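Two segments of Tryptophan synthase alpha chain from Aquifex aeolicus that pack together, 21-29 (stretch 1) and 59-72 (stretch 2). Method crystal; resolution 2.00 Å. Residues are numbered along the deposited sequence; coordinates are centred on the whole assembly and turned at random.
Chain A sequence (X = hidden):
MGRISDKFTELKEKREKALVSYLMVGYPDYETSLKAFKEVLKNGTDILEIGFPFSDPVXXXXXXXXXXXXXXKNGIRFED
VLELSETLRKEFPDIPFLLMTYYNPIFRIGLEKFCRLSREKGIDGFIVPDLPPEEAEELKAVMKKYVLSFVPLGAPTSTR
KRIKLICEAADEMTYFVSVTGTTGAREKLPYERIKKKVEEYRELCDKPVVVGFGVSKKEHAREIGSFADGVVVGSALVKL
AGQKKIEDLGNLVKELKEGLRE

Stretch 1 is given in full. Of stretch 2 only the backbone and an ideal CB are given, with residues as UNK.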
# COMPACT_ATOMS: atom_id res chain seq x y z
N SER A 21 3.93 0.55 4.89
CA SER A 21 5.15 -0.07 4.41
C SER A 21 4.88 -1.04 3.28
O SER A 21 3.97 -1.87 3.34
CB SER A 21 5.86 -0.80 5.56
OG SER A 21 6.16 0.10 6.61
N TYR A 22 5.70 -0.93 2.24
CA TYR A 22 5.56 -1.76 1.05
C TYR A 22 6.78 -2.65 0.83
O TYR A 22 7.91 -2.16 0.73
CB TYR A 22 5.32 -0.81 -0.14
CG TYR A 22 5.26 -1.43 -1.53
CD1 TYR A 22 4.74 -2.70 -1.74
CD2 TYR A 22 5.68 -0.69 -2.64
CE1 TYR A 22 4.65 -3.23 -3.04
CE2 TYR A 22 5.59 -1.21 -3.93
CZ TYR A 22 5.08 -2.48 -4.12
OH TYR A 22 5.01 -2.99 -5.40
N LEU A 23 6.55 -3.96 0.80
CA LEU A 23 7.60 -4.95 0.57
C LEU A 23 7.09 -5.95 -0.46
O LEU A 23 5.88 -6.10 -0.63
CB LEU A 23 7.96 -5.69 1.87
CG LEU A 23 8.81 -4.96 2.92
CD1 LEU A 23 8.92 -5.82 4.17
CD2 LEU A 23 10.20 -4.68 2.35
N MET A 24 8.01 -6.62 -1.15
CA MET A 24 7.66 -7.59 -2.18
C MET A 24 7.80 -9.03 -1.70
O MET A 24 8.83 -9.41 -1.15
CB MET A 24 8.55 -7.38 -3.41
CG MET A 24 8.26 -8.33 -4.57
SD MET A 24 6.74 -7.90 -5.43
CE MET A 24 7.20 -6.34 -6.12
N VAL A 25 6.77 -9.84 -1.92
CA VAL A 25 6.83 -11.24 -1.51
C VAL A 25 7.83 -11.97 -2.40
O VAL A 25 7.75 -11.89 -3.62
CB VAL A 25 5.47 -11.96 -1.67
CG1 VAL A 25 5.63 -13.44 -1.28
CG2 VAL A 25 4.41 -11.30 -0.80
N GLY A 26 8.79 -12.66 -1.78
CA GLY A 26 9.77 -13.40 -2.56
C GLY A 26 11.08 -12.69 -2.86
O GLY A 26 11.94 -13.26 -3.52
N TYR A 27 11.24 -11.45 -2.39
CA TYR A 27 12.48 -10.71 -2.63
C TYR A 27 13.20 -10.41 -1.33
O TYR A 27 12.62 -9.84 -0.41
CB TYR A 27 12.19 -9.37 -3.33
CG TYR A 27 13.45 -8.55 -3.53
CD1 TYR A 27 14.39 -8.90 -4.50
CD2 TYR A 27 13.71 -7.44 -2.72
CE1 TYR A 27 15.57 -8.17 -4.65
CE2 TYR A 27 14.89 -6.70 -2.87
CZ TYR A 27 15.82 -7.07 -3.84
OH TYR A 27 16.98 -6.35 -3.98
N PRO A 28 14.50 -10.77 -1.24
CA PRO A 28 15.32 -11.43 -2.26
C PRO A 28 14.99 -12.91 -2.43
O PRO A 28 15.46 -13.55 -3.37
CB PRO A 28 16.74 -11.18 -1.75
CG PRO A 28 16.57 -11.18 -0.27
CD PRO A 28 15.33 -10.34 -0.10
N ASP A 29 14.19 -13.43 -1.50
CA ASP A 29 13.73 -14.82 -1.50
C ASP A 29 12.56 -14.87 -0.52
O ASP A 29 12.41 -13.97 0.30
CB ASP A 29 14.84 -15.79 -1.07
CG ASP A 29 15.38 -15.50 0.32
OD1 ASP A 29 14.69 -15.80 1.31
OD2 ASP A 29 16.50 -14.97 0.42
N UNK A 59 4.57 0.41 -13.74
CA UNK A 59 4.29 1.53 -12.84
C UNK A 59 5.26 1.63 -11.66
O UNK A 59 5.20 2.58 -10.88
CB UNK A 59 2.86 1.41 -12.31
N UNK A 60 6.16 0.66 -11.53
CA UNK A 60 7.12 0.68 -10.44
C UNK A 60 8.47 1.26 -10.85
O UNK A 60 8.85 1.21 -12.02
CB UNK A 60 7.31 -0.74 -9.90
N UNK A 61 9.19 1.82 -9.88
CA UNK A 61 10.50 2.38 -10.14
C UNK A 61 11.52 1.27 -10.30
O UNK A 61 11.18 0.10 -10.09
CB UNK A 61 10.91 3.33 -9.02
N UNK A 62 12.77 1.59 -10.67
CA UNK A 62 13.84 0.60 -10.86
C UNK A 62 14.03 -0.42 -9.74
O UNK A 62 14.13 -1.62 -9.99
CB UNK A 62 15.16 1.34 -11.06
N UNK A 63 14.10 0.06 -8.50
CA UNK A 63 14.30 -0.82 -7.35
C UNK A 63 13.20 -1.86 -7.20
O UNK A 63 13.48 -3.05 -7.01
CB UNK A 63 14.39 0.01 -6.07
N UNK A 64 11.95 -1.42 -7.29
CA UNK A 64 10.83 -2.35 -7.15
C UNK A 64 10.73 -3.28 -8.35
O UNK A 64 10.33 -4.43 -8.21
CB UNK A 64 9.52 -1.58 -6.97
N UNK A 65 11.10 -2.80 -9.53
CA UNK A 65 11.07 -3.66 -10.71
C UNK A 65 12.03 -4.82 -10.52
O UNK A 65 11.77 -5.93 -10.98
CB UNK A 65 11.42 -2.87 -11.97
N UNK A 66 13.16 -4.58 -9.85
CA UNK A 66 14.12 -5.65 -9.61
C UNK A 66 13.48 -6.69 -8.69
O UNK A 66 13.59 -7.89 -8.92
CB UNK A 66 15.41 -5.10 -9.00
N UNK A 67 12.78 -6.21 -7.66
CA UNK A 67 12.11 -7.10 -6.72
C UNK A 67 11.11 -7.98 -7.48
O UNK A 67 11.00 -9.17 -7.21
CB UNK A 67 11.41 -6.30 -5.62
N UNK A 68 10.39 -7.39 -8.42
CA UNK A 68 9.42 -8.15 -9.21
C UNK A 68 10.10 -9.31 -9.94
O UNK A 68 9.72 -10.48 -9.81
CB UNK A 68 8.72 -7.23 -10.21
N UNK A 69 11.13 -8.97 -10.72
CA UNK A 69 11.88 -9.93 -11.51
C UNK A 69 12.48 -11.06 -10.70
O UNK A 69 12.31 -12.24 -11.02
CB UNK A 69 13.00 -9.21 -12.27
N UNK A 70 13.19 -10.70 -9.63
CA UNK A 70 13.82 -11.69 -8.77
C UNK A 70 12.77 -12.62 -8.17
O UNK A 70 12.91 -13.84 -8.23
CB UNK A 70 14.62 -11.01 -7.66
N UNK A 71 11.72 -12.04 -7.60
CA UNK A 71 10.65 -12.85 -7.00
C UNK A 71 10.06 -13.82 -8.01
O UNK A 71 9.80 -14.97 -7.68
CB UNK A 71 9.55 -11.95 -6.44
N UNK A 72 9.85 -13.37 -9.24
CA UNK A 72 9.29 -14.25 -10.26
C UNK A 72 10.26 -15.38 -10.60
O UNK A 72 9.83 -16.51 -10.85
CB UNK A 72 8.95 -13.45 -11.52

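Position 59 lies beyond the reach of stretch 1, which sets no demand there; it is Ala59. At position 60 the CA-to-CB bond points toward stretch 1, where the nearest feature is the hydroxyl of Tyr22. A polar or acidic side chain long enough to approach it would suit. The residue is Asp60, whose OD1 lies 3.6 Å from Tyr22 OH, at the edge of the ring; a water donates to Asp60 OD1 and makes a weak hydrogen bond with Tyr22 OH, bridging the two.

Position 61 directly precedes the helix and is open to many residues; it is Gly61, the N-cap. Position 62, with phi -49 in the first turn, where no backbone N-H is needed, readily accepts proline, and Pro62 is found. Position 63 points sideways with nothing near its CB, so small or polar residues would do; it is Thr63.

The CB of position 64 also points sideways, but the ideal CB sits 5.0 Å from Tyr22 OH and 5.4 Å from Met24 CE, leaving room for a medium-sized apolar side chain. Ile64 fills it, its CG2 4.0 Å from Met24 CE and 4.2 Å from Tyr22 CE2. Position 65 points away, so polar or apolar side chains would do; it is Gln65. Position 66 skirts the Tyr27 ring; a branched or longer apolar group could touch it, and Val66 does, CG1 to Tyr27 CE1 being 4.3 Å.

At position 67 space is short: the ideal CB is 3.7 Å from Tyr27 CG and 3.8 Å from Met24 CB, which favours a small residue. Ala67 lets the helix come close, and its CA lies over a face of the Tyr27 ring, 4.0 Å from the centroid, in a CH-pi contact.

Position 68 points away, yet a long or aromatic side chain could swing back to Met24 CE, 4.5 Å from the ideal CB. His68 does so: Met24 CE stands 3.4 Å from the ring centroid, almost on its normal, while His68 NE2 donates to Asp60 OD2 (2.9 Å), tying the helix to the loop before it. Position 69 is out of reach, leaving most side chains possible; it is Glu69.

Position 70 faces the edge of Tyr27, suiting a compact apolar group; Val70 places CB 3.8 Å from Tyr27 CD1 and CG1 3.6 Å from Pro28 O. Position 71 is tightest, its ideal CB 3.3 Å from Val25 O, so glycine or alanine fits best. Ala71 packs against the turn, its CA 4.6 Å from Gly26 CA. Position 72 points away, equally unconstrained, and is Leu72.

Stretch 2 (59-72) ADGPTIQVAHEVAL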
# COMPACT_ATOMS: atom_id res chain seq x y z
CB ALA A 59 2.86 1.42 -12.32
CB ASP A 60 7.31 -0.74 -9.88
CG ASP A 60 6.10 -1.23 -9.10
OD1 ASP A 60 5.79 -0.63 -8.05
OD2 ASP A 60 5.45 -2.20 -9.54
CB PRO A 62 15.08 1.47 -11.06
CG PRO A 62 14.53 2.68 -11.73
CD PRO A 62 13.28 2.95 -10.91
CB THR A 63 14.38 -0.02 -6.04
OG1 THR A 63 15.55 0.82 -6.06
CG2 THR A 63 14.46 -0.95 -4.84
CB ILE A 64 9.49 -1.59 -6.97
CG1 ILE A 64 9.55 -0.70 -5.73
CG2 ILE A 64 8.33 -2.58 -6.85
CD1 ILE A 64 9.89 -1.45 -4.46
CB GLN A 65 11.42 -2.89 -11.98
CG GLN A 65 10.38 -1.84 -12.40
CD GLN A 65 10.55 -1.41 -13.84
OE1 GLN A 65 11.66 -1.35 -14.36
NE2 GLN A 65 9.44 -1.10 -14.51
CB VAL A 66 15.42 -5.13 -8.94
CG1 VAL A 66 16.29 -6.31 -8.49
CG2 VAL A 66 16.19 -4.25 -9.92
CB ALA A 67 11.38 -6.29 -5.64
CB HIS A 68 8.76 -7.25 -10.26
CG HIS A 68 7.59 -6.47 -9.75
ND1 HIS A 68 6.33 -7.02 -9.63
CD2 HIS A 68 7.47 -5.18 -9.37
CE1 HIS A 68 5.48 -6.10 -9.20
NE2 HIS A 68 6.15 -4.97 -9.04
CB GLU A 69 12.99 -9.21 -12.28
CG GLU A 69 13.67 -10.07 -13.32
CD GLU A 69 14.89 -9.40 -13.93
OE1 GLU A 69 14.80 -8.20 -14.26
OE2 GLU A 69 15.93 -10.08 -14.08
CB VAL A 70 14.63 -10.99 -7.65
CG1 VAL A 70 15.19 -12.03 -6.67
CG2 VAL A 70 15.78 -10.18 -8.27
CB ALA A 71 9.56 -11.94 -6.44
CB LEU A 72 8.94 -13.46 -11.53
CG LEU A 72 7.66 -12.62 -11.47
CD1 LEU A 72 7.42 -11.99 -12.83
CD2 LEU A 72 6.47 -13.50 -11.07
O HOH W 1 3.19 -1.03 -7.52
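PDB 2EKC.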